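Local atomic coordinates of lipase (Streptomyces rimosus, PDB entry 5MAL), a protein that hydrolyses triacylglycerols and other carboxylic esters, with a preference for medium-length acyl chains, and also acts on long-chain acyl-CoA thioesters and phospholipids. Residues 31-36 against 47-52; 123-128 against 179-184; 143-148 against 195-200. One frame throughout, in Å; residues are numbered along the deposited sequence.

Interaction 1: residues 31-36 against 47-52; sequences TKSYPA and FNFTAC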
loop_
_atom_site.group_PDB
_atom_site.type_symbol
_atom_site.label_atom_id
_atom_site.label_comp_id
_atom_site.label_asym_id
_atom_site.label_seq_id
_atom_site.Cartn_x
_atom_site.Cartn_y
_atom_site.Cartn_z
ATOM N N THR A 31 -0.662 0.527 -15.191
ATOM C CA THR A 31 -0.025 -0.628 -15.811
ATOM C C THR A 31 1.408 -0.794 -15.311
ATOM O O THR A 31 2.052 -1.820 -15.570
ATOM C CB THR A 31 -0.026 -0.532 -17.353
ATOM O OG1 THR A 31 0.821 0.539 -17.769
ATOM C CG2 THR A 31 -1.418 -0.287 -17.856
ATOM N N LYS A 32 1.905 0.208 -14.589
ATOM C CA LYS A 32 3.232 0.120 -13.999
ATOM C C LYS A 32 3.157 -0.144 -12.499
ATOM O O LYS A 32 4.167 -0.091 -11.801
ATOM C CB LYS A 32 4.025 1.394 -14.268
ATOM C CG LYS A 32 4.270 1.627 -15.749
ATOM C CD LYS A 32 5.217 2.784 -15.994
ATOM C CE LYS A 32 5.284 3.112 -17.478
ATOM N NZ LYS A 32 5.941 2.035 -18.256
ATOM N N SER A 33 1.958 -0.431 -12.012
ATOM C CA SER A 33 1.769 -0.876 -10.630
ATOM C C SER A 33 2.361 -2.263 -10.427
ATOM O O SER A 33 2.492 -3.028 -11.390
ATOM C CB SER A 33 0.285 -0.918 -10.290
ATOM O OG SER A 33 -0.338 -1.932 -11.061
ATOM N N TYR A 34 2.688 -2.638 -9.190
ATOM C CA TYR A 34 3.329 -3.947 -9.064
ATOM C C TYR A 34 2.380 -5.084 -9.503
ATOM O O TYR A 34 2.841 -6.040 -10.101
ATOM C CB TYR A 34 3.874 -4.189 -7.643
ATOM C CG TYR A 34 2.828 -4.388 -6.588
ATOM C CD1 TYR A 34 2.298 -5.656 -6.340
ATOM C CD2 TYR A 34 2.394 -3.323 -5.811
ATOM C CE1 TYR A 34 1.336 -5.839 -5.378
ATOM C CE2 TYR A 34 1.437 -3.497 -4.836
ATOM C CZ TYR A 34 0.910 -4.762 -4.632
ATOM O OH TYR A 34 -0.044 -4.972 -3.679
ATOM N N PRO A 35 1.047 -4.973 -9.259
ATOM C CA PRO A 35 0.268 -6.106 -9.764
ATOM C C PRO A 35 0.251 -6.198 -11.278
ATOM O O PRO A 35 0.341 -7.296 -11.810
ATOM C CB PRO A 35 -1.146 -5.819 -9.240
ATOM C CG PRO A 35 -0.921 -5.006 -8.016
ATOM C CD PRO A 35 0.198 -4.090 -8.434
ATOM N N ALA A 36 0.141 -5.068 -11.959
ATOM C CA ALA A 36 0.127 -5.089 -13.415
ATOM C C ALA A 36 1.473 -5.580 -13.954
ATOM O O ALA A 36 1.528 -6.346 -14.915
ATOM C CB ALA A 36 -0.200 -3.722 -13.960
ATOM N N PHE A 47 -5.765 -11.946 -14.826
ATOM C CA PHE A 47 -5.461 -10.848 -13.926
ATOM C C PHE A 47 -6.695 -10.024 -13.574
ATOM O O PHE A 47 -7.164 -9.200 -14.357
ATOM C CB PHE A 47 -4.380 -9.986 -14.581
ATOM C CG PHE A 47 -3.958 -8.793 -13.782
ATOM C CD1 PHE A 47 -3.737 -8.878 -12.413
ATOM C CD2 PHE A 47 -3.736 -7.585 -14.419
ATOM C CE1 PHE A 47 -3.325 -7.756 -11.703
ATOM C CE2 PHE A 47 -3.322 -6.474 -13.710
ATOM C CZ PHE A 47 -3.116 -6.565 -12.358
ATOM N N ASN A 48 -7.217 -10.240 -12.377
ATOM C CA ASN A 48 -8.340 -9.454 -11.904
ATOM C C ASN A 48 -7.876 -8.366 -10.945
ATOM O O ASN A 48 -7.591 -8.622 -9.774
ATOM C CB ASN A 48 -9.389 -10.357 -11.254
ATOM C CG ASN A 48 -10.325 -10.979 -12.283
ATOM O OD1 ASN A 48 -11.120 -10.284 -12.921
ATOM N ND2 ASN A 48 -10.224 -12.277 -12.455
ATOM N N PHE A 49 -7.816 -7.149 -11.470
ATOM C CA PHE A 49 -7.195 -6.041 -10.776
ATOM C C PHE A 49 -8.281 -5.137 -10.245
ATOM O O PHE A 49 -8.862 -4.367 -11.013
ATOM C CB PHE A 49 -6.277 -5.310 -11.758
ATOM C CG PHE A 49 -5.291 -4.361 -11.131
ATOM C CD1 PHE A 49 -5.082 -4.319 -9.757
ATOM C CD2 PHE A 49 -4.500 -3.566 -11.956
ATOM C CE1 PHE A 49 -4.135 -3.444 -9.201
ATOM C CE2 PHE A 49 -3.541 -2.708 -11.421
ATOM C CZ PHE A 49 -3.355 -2.648 -10.040
ATOM N N THR A 50 -8.568 -5.240 -8.952
ATOM C CA THR A 50 -9.680 -4.493 -8.376
ATOM C C THR A 50 -9.218 -3.466 -7.339
ATOM O O THR A 50 -10.029 -2.744 -6.766
ATOM C CB THR A 50 -10.714 -5.438 -7.731
ATOM O OG1 THR A 50 -10.077 -6.236 -6.730
ATOM C CG2 THR A 50 -11.320 -6.341 -8.786
ATOM N N ALA A 51 -7.915 -3.402 -7.097
ATOM C CA ALA A 51 -7.363 -2.382 -6.218
ATOM C C ALA A 51 -7.830 -1.006 -6.670
ATOM O O ALA A 51 -8.064 -0.784 -7.857
ATOM C CB ALA A 51 -5.827 -2.452 -6.207
ATOM N N CYS A 52 -7.955 -0.078 -5.738
ATOM C CA CYS A 52 -8.588 1.182 -6.075
ATOM C C CYS A 52 -8.095 2.302 -5.189
ATOM O O CYS A 52 -8.078 2.186 -3.973
ATOM C CB CYS A 52 -10.112 1.043 -5.969
ATOM S SG CYS A 52 -11.045 2.360 -6.791
#

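Interaction 2: residues 123-128 against 179-184; sequences VYDAID and ADHGFA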
loop_
_atom_site.group_PDB
_atom_site.type_symbol
_atom_site.label_atom_id
_atom_site.label_comp_id
_atom_site.label_asym_id
_atom_site.label_seq_id
_atom_site.Cartn_x
_atom_site.Cartn_y
_atom_site.Cartn_z
ATOM N N VAL A 123 -11.377 -8.252 6.159
ATOM C CA VAL A 123 -10.969 -8.528 4.799
ATOM C C VAL A 123 -10.344 -9.912 4.720
ATOM O O VAL A 123 -10.647 -10.684 3.806
ATOM C CB VAL A 123 -9.968 -7.477 4.287
ATOM C CG1 VAL A 123 -9.482 -7.856 2.890
ATOM C CG2 VAL A 123 -10.610 -6.101 4.278
ATOM N N TYR A 124 -9.463 -10.225 5.663
ATOM C CA TYR A 124 -8.684 -11.455 5.536
ATOM C C TYR A 124 -9.601 -12.671 5.714
ATOM O O TYR A 124 -9.391 -13.703 5.076
ATOM C CB TYR A 124 -7.537 -11.506 6.542
ATOM C CG TYR A 124 -6.477 -10.429 6.388
ATOM C CD1 TYR A 124 -6.490 -9.530 5.321
ATOM C CD2 TYR A 124 -5.449 -10.330 7.316
ATOM C CE1 TYR A 124 -5.503 -8.539 5.212
ATOM C CE2 TYR A 124 -4.481 -9.368 7.221
ATOM C CZ TYR A 124 -4.501 -8.482 6.175
ATOM O OH TYR A 124 -3.508 -7.542 6.143
ATOM N N ASP A 125 -10.611 -12.542 6.575
ATOM C CA ASP A 125 -11.614 -13.596 6.736
ATOM C C ASP A 125 -12.326 -13.862 5.417
ATOM O O ASP A 125 -12.636 -15.011 5.072
ATOM C CB ASP A 125 -12.666 -13.218 7.781
ATOM C CG ASP A 125 -12.183 -13.380 9.194
ATOM O OD1 ASP A 125 -11.152 -14.046 9.426
ATOM O OD2 ASP A 125 -12.862 -12.841 10.087
ATOM N N ALA A 126 -12.629 -12.788 4.701
ATOM C CA ALA A 126 -13.306 -12.924 3.423
ATOM C C ALA A 126 -12.402 -13.681 2.455
ATOM O O ALA A 126 -12.836 -14.602 1.769
ATOM C CB ALA A 126 -13.684 -11.580 2.883
ATOM N N ILE A 127 -11.128 -13.313 2.422
ATOM C CA ILE A 127 -10.178 -14.024 1.571
ATOM C C ILE A 127 -10.052 -15.490 1.989
ATOM O O ILE A 127 -10.019 -16.390 1.137
ATOM C CB ILE A 127 -8.801 -13.338 1.598
ATOM C CG1 ILE A 127 -8.895 -11.986 0.898
ATOM C CG2 ILE A 127 -7.766 -14.209 0.919
ATOM C CD1 ILE A 127 -7.757 -11.032 1.221
ATOM N N ASP A 128 -9.982 -15.727 3.296
ATOM C CA ASP A 128 -9.937 -17.089 3.833
ATOM C C ASP A 128 -11.051 -17.955 3.283
ATOM O O ASP A 128 -10.836 -19.096 2.870
ATOM C CB ASP A 128 -10.060 -17.081 5.356
ATOM C CG ASP A 128 -8.777 -16.694 6.058
ATOM O OD1 ASP A 128 -7.688 -16.888 5.486
ATOM O OD2 ASP A 128 -8.873 -16.206 7.206
ATOM N N ALA A 179 0.045 -13.001 9.127
ATOM C CA ALA A 179 0.532 -14.282 9.622
ATOM C C ALA A 179 -0.573 -15.020 10.378
ATOM O O ALA A 179 -0.633 -16.257 10.366
ATOM C CB ALA A 179 1.737 -14.076 10.507
ATOM N N ASP A 180 -1.469 -14.260 11.009
ATOM C CA ASP A 180 -2.556 -14.857 11.782
ATOM C C ASP A 180 -3.600 -15.535 10.903
ATOM O O ASP A 180 -4.416 -16.314 11.391
ATOM C CB ASP A 180 -3.238 -13.813 12.645
ATOM C CG ASP A 180 -3.669 -14.376 13.972
ATOM O OD1 ASP A 180 -2.857 -15.093 14.591
ATOM O OD2 ASP A 180 -4.816 -14.112 14.373
ATOM N N HIS A 181 -3.573 -15.235 9.607
ATOM C CA HIS A 181 -4.422 -15.929 8.641
ATOM C C HIS A 181 -3.611 -16.820 7.707
ATOM O O HIS A 181 -4.133 -17.346 6.724
ATOM C CB HIS A 181 -5.223 -14.931 7.817
ATOM C CG HIS A 181 -6.211 -14.151 8.614
ATOM N ND1 HIS A 181 -7.570 -14.336 8.487
ATOM C CD2 HIS A 181 -6.046 -13.177 9.542
ATOM C CE1 HIS A 181 -8.199 -13.511 9.305
ATOM N NE2 HIS A 181 -7.299 -12.793 9.952
ATOM N N GLY A 182 -2.331 -16.990 8.021
ATOM C CA GLY A 182 -1.456 -17.817 7.221
ATOM C C GLY A 182 -1.097 -17.166 5.902
ATOM O O GLY A 182 -0.692 -17.848 4.957
ATOM N N PHE A 183 -1.247 -15.844 5.836
ATOM C CA PHE A 183 -0.842 -15.108 4.634
ATOM C C PHE A 183 0.614 -14.717 4.733
ATOM O O PHE A 183 1.132 -14.529 5.835
ATOM C CB PHE A 183 -1.661 -13.839 4.431
ATOM C CG PHE A 183 -3.153 -14.052 4.365
ATOM C CD1 PHE A 183 -3.693 -15.289 4.049
ATOM C CD2 PHE A 183 -4.007 -12.983 4.574
ATOM C CE1 PHE A 183 -5.072 -15.455 3.975
ATOM C CE2 PHE A 183 -5.375 -13.141 4.513
ATOM C CZ PHE A 183 -5.912 -14.387 4.203
ATOM N N ALA A 184 1.272 -14.599 3.585
ATOM C CA ALA A 184 2.612 -14.047 3.543
ATOM C C ALA A 184 2.515 -12.547 3.735
ATOM O O ALA A 184 1.532 -11.932 3.318
ATOM C CB ALA A 184 3.296 -14.361 2.235
#

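Interaction 3: residues 143-148 against 195-200; sequences RFYKLG and HELCSG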
loop_
_atom_site.group_PDB
_atom_site.type_symbol
_atom_site.label_atom_id
_atom_site.label_comp_id
_atom_site.label_asym_id
_atom_site.label_seq_id
_atom_site.Cartn_x
_atom_site.Cartn_y
_atom_site.Cartn_z
ATOM N N ARG A 143 8.296 2.927 4.959
ATOM C CA ARG A 143 8.608 4.129 5.714
ATOM C C ARG A 143 8.851 5.218 4.686
ATOM O O ARG A 143 9.558 4.991 3.698
ATOM C CB ARG A 143 9.833 3.930 6.615
ATOM C CG ARG A 143 9.538 3.269 7.944
ATOM C CD ARG A 143 10.798 3.212 8.784
ATOM N NE ARG A 143 11.832 2.477 8.076
ATOM C CZ ARG A 143 12.116 1.199 8.285
ATOM N NH1 ARG A 143 11.453 0.517 9.214
ATOM N NH2 ARG A 143 13.077 0.613 7.578
ATOM N N PHE A 144 8.262 6.389 4.893
ATOM C CA PHE A 144 8.316 7.432 3.882
ATOM C C PHE A 144 9.657 8.166 3.827
ATOM O O PHE A 144 10.017 8.713 2.788
ATOM C CB PHE A 144 7.215 8.465 4.105
ATOM C CG PHE A 144 5.833 8.007 3.705
ATOM C CD1 PHE A 144 5.641 6.887 2.921
ATOM C CD2 PHE A 144 4.720 8.740 4.099
ATOM C CE1 PHE A 144 4.369 6.481 2.555
ATOM C CE2 PHE A 144 3.436 8.339 3.746
ATOM C CZ PHE A 144 3.263 7.203 2.972
ATOM N N TYR A 145 10.373 8.208 4.951
ATOM C CA TYR A 145 11.534 9.087 5.077
ATOM C C TYR A 145 12.804 8.392 5.523
ATOM O O TYR A 145 12.770 7.476 6.351
ATOM C CB TYR A 145 11.221 10.215 6.073
ATOM C CG TYR A 145 10.207 11.168 5.540
ATOM C CD1 TYR A 145 10.567 12.112 4.591
ATOM C CD2 TYR A 145 8.879 11.124 5.962
ATOM C CE1 TYR A 145 9.649 12.986 4.070
ATOM C CE2 TYR A 145 7.945 12.008 5.446
ATOM C CZ TYR A 145 8.340 12.935 4.497
ATOM O OH TYR A 145 7.451 13.837 3.949
ATOM N N LYS A 146 13.924 8.851 4.977
ATOM C CA LYS A 146 15.228 8.545 5.544
ATOM C C LYS A 146 15.519 9.626 6.564
ATOM O O LYS A 146 15.440 10.815 6.244
ATOM C CB LYS A 146 16.325 8.527 4.482
ATOM C CG LYS A 146 17.722 8.487 5.093
ATOM C CD LYS A 146 18.784 8.840 4.062
ATOM C CE LYS A 146 20.161 8.288 4.444
ATOM N NZ LYS A 146 20.274 8.030 5.912
ATOM N N LEU A 147 15.836 9.227 7.789
ATOM C CA LEU A 147 16.128 10.193 8.835
ATOM C C LEU A 147 17.631 10.446 8.969
ATOM O O LEU A 147 18.441 9.596 8.604
ATOM C CB LEU A 147 15.563 9.710 10.169
ATOM C CG LEU A 147 14.066 9.404 10.204
ATOM C CD1 LEU A 147 13.639 9.076 11.624
ATOM C CD2 LEU A 147 13.257 10.577 9.659
ATOM N N GLY A 148 17.986 11.620 9.490
ATOM C CA GLY A 148 19.350 11.881 9.919
ATOM C C GLY A 148 20.153 12.822 9.046
ATOM O O GLY A 148 21.211 13.311 9.450
ATOM N N HIS A 195 15.812 4.424 -0.511
ATOM C CA HIS A 195 14.963 5.054 -1.521
ATOM C C HIS A 195 13.744 5.723 -0.914
ATOM O O HIS A 195 12.727 5.900 -1.582
ATOM C CB HIS A 195 14.533 4.022 -2.561
ATOM C CG HIS A 195 15.689 3.439 -3.306
ATOM N ND1 HIS A 195 16.387 4.153 -4.256
ATOM C CD2 HIS A 195 16.301 2.237 -3.206
ATOM C CE1 HIS A 195 17.369 3.407 -4.729
ATOM N NE2 HIS A 195 17.344 2.243 -4.106
ATOM N N GLU A 196 13.869 6.105 0.350
ATOM C CA GLU A 196 12.839 6.889 1.010
ATOM C C GLU A 196 12.930 8.333 0.534
ATOM O O GLU A 196 13.865 8.703 -0.165
ATOM C CB GLU A 196 13.012 6.821 2.526
ATOM C CG GLU A 196 13.205 5.406 3.070
ATOM C CD GLU A 196 14.672 4.992 3.192
ATOM O OE1 GLU A 196 15.535 5.518 2.456
ATOM O OE2 GLU A 196 14.962 4.133 4.054
ATOM N N LEU A 197 11.947 9.144 0.879
ATOM C CA LEU A 197 12.126 10.570 0.733
ATOM C C LEU A 197 13.328 10.947 1.596
ATOM O O LEU A 197 13.548 10.342 2.653
ATOM C CB LEU A 197 10.865 11.327 1.141
ATOM C CG LEU A 197 9.675 11.029 0.234
ATOM C CD1 LEU A 197 8.418 11.715 0.738
ATOM C CD2 LEU A 197 9.967 11.475 -1.199
ATOM N N CYS A 198 14.112 11.905 1.103
ATOM C CA CYS A 198 15.345 12.393 1.739
ATOM C C CYS A 198 16.492 11.396 1.645
ATOM O O CYS A 198 17.548 11.605 2.245
ATOM C CB CYS A 198 15.122 12.750 3.207
ATOM S SG CYS A 198 13.736 13.846 3.489
ATOM N N SER A 199 16.308 10.322 0.894
ATOM C CA SER A 199 17.385 9.342 0.746
ATOM C C SER A 199 18.386 9.773 -0.314
ATOM O O SER A 199 19.506 9.263 -0.365
ATOM C CB SER A 199 16.827 7.991 0.357
ATOM O OG SER A 199 16.290 8.094 -0.946
ATOM N N GLY A 200 17.962 10.684 -1.179
ATOM C CA GLY A 200 18.769 11.095 -2.318
ATOM C C GLY A 200 18.429 10.245 -3.528
ATOM O O GLY A 200 18.849 10.520 -4.652
HETATM O O HOH W 1 13.625 5.020 6.876
HETATM O O HOH W 2 13.217 2.504 5.049
#

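Interaction 1: residues 31-36 against 47-52
In the SGNH hydrolase fold of this GDSL-family lipase, a parallel sheet is flanked by helices, and here the first turn of helix 34-40 rests on strand 46-49, an outermost strand of that sheet. No hydrogen bond crosses between 31-36 and 47-52; the contact is carried by two phenylalanine rings reaching from the strand to the helix.

The CH-pi part is the pyrrolidine of P35 on F49. P35 CB lies over one face of the F49 ring, displaced toward its rim and 4.2 Å from the ring centroid, while P35 CG is 3.8 Å from F49 CE1. Both phenylalanines have CG anti to the backbone N (chi1 179° for F47 and -165° for F49), which extends the rings from the strand toward the helix.

The apolar part continues with F47, whose tip atom CZ stands 3.8 Å from P35 CB and also meets the peptide between P35 and A36. F47 CE2 comes within 4.2 Å of A36 CB, a looser contact. Within the strand, F49 CB lies over a face of the F47 ring, so the two rings form one apolar surface. Beside it in the sheet, strand 3-8 adds Y4, whose ring meets that of F47, and A6, which touches both P35 and F49.

Polar contacts belong to the helix start. S33 is the N-cap: its OG accepts from A36 N, and it is also hydrogen-bonded to S30 O. With chi1 at 67°, the same OG sits 3.3 Å from F49 CZ.

Interaction 2: residues 123-128 against 179-184
An aromatic cluster of Y124, H181 and F183, with a histidine-carboxylate hydrogen bond at its border, joins helix 98-130 to the turn that ends helix 159-180. That turn is a Schellman motif with G182, at positive phi, as its C-prime residue.

The imidazole turns its face to the methylene of Y124: Y124 CB is centred over the H181 ring, 3.4 Å from its centroid. Beyond that methylene the phenol ring turns its edge to the same imidazole in a T-shaped pair, planes at 87°. F183 approaches Y124 differently, pointing its edge at the phenol face in an offset edge-to-face arrangement, with F183 CE2 3.5 Å from Y124 CG. I127 adds its CG2 branch, 3.8 Å from F183 CZ.

The imidazole is held at both nitrogens. ND1 of H181 donates to OD2 of D128 over 2.6 Å, nearly straight at 166° and close to the imidazole plane, though the donor stands somewhat above the carboxylate plane. NE2 is hydrogen-bonded to D121. At the ring edge between them, OD1 of D125 is 3.0 Å from H181 CE1. Three acidic groups around one ring would be expected to favour its protonated form. The other carboxylate oxygen of D128, OD1, is 3.3 Å from F183 CZ.

The contact lies away from the active site. Beneath it runs strand 135-139, whose V138 meets both Y124 and F183 and whose V136 meets I127 and F183; T174 and R177 of helix 159-180 also touch Y124, and A184 continues into strand 184-186, paired with that same strand.

Interaction 3: residues 143-148 against 195-200
Backbone pairing makes the tight half of this contact. L197 N donates to F144 O at 2.7 Å, with a bent N-H...O angle of 142°, whereas K146 N reaches L197 O at 2.8 Å in an almost straight bond running nearly along the C=O axis. Together they grip L197 from both ends and bridge it to Y145. On this side L197 CB lies 3.6 Å from Y145 CD1, and the CD1 branch of L197 reaches along the ring toward Y145 CZ and OH, the hydroxyl being hydrogen-bonded to Y215. The sulfur of C198, bonded to C151 in a disulfide, meets the edge of the phenol, with SG 3.8 Å from Y145 CD1.

The fold element on the 195-200 side is a type II beta turn from E196 to S199, which puts C198 at positive phi; E196 O closes it by accepting from both S199 N and S199 OG. Segment 143-148 lies in the loop after strand 135-139, the turn in the loop after helix 189-192. Toward the catalytic centre, the side chain of F144 is about 7 Å from that of H216.

The looser side is wet. E196 CB packs against K146 N, but its chain then bends at chi2 (92°), and OE2 is linked to R143 through water. One water donates to OE2 and accepts from R143 NH2; another donates to Y145 O and OE2, with a weak bond from R143 NE. R143 NH1 is in a salt bridge with D168, and E196 OE1 takes G194 N. K146 lays its aliphatic chain along the turn, K146 CD 3.5 Å from C198 O.

Overall arrangement
The three contacts lie apart within one SGNH domain. Interaction 1 closes in the chain before the others open, and it joins helix 34-40 to an outermost strand, 46-49. Interaction 2, its centre 20 Å away, lies by the other outermost strand, 184-186, where helices 98-130 and 159-180 meet. Interaction 3 joins two loops; its centre is 31 Å from that of interaction 2, on the opposite side of the chain's centre. The segments of these two alternate along the chain, so strand 135-139 and helix 159-180 connect them. Interactions 1 and 3, 26 Å apart between centres, each bring a side chain (S33 and F144) within about 10 Å of the side chains of catalytic S10 and H216, whereas interaction 2 is remote.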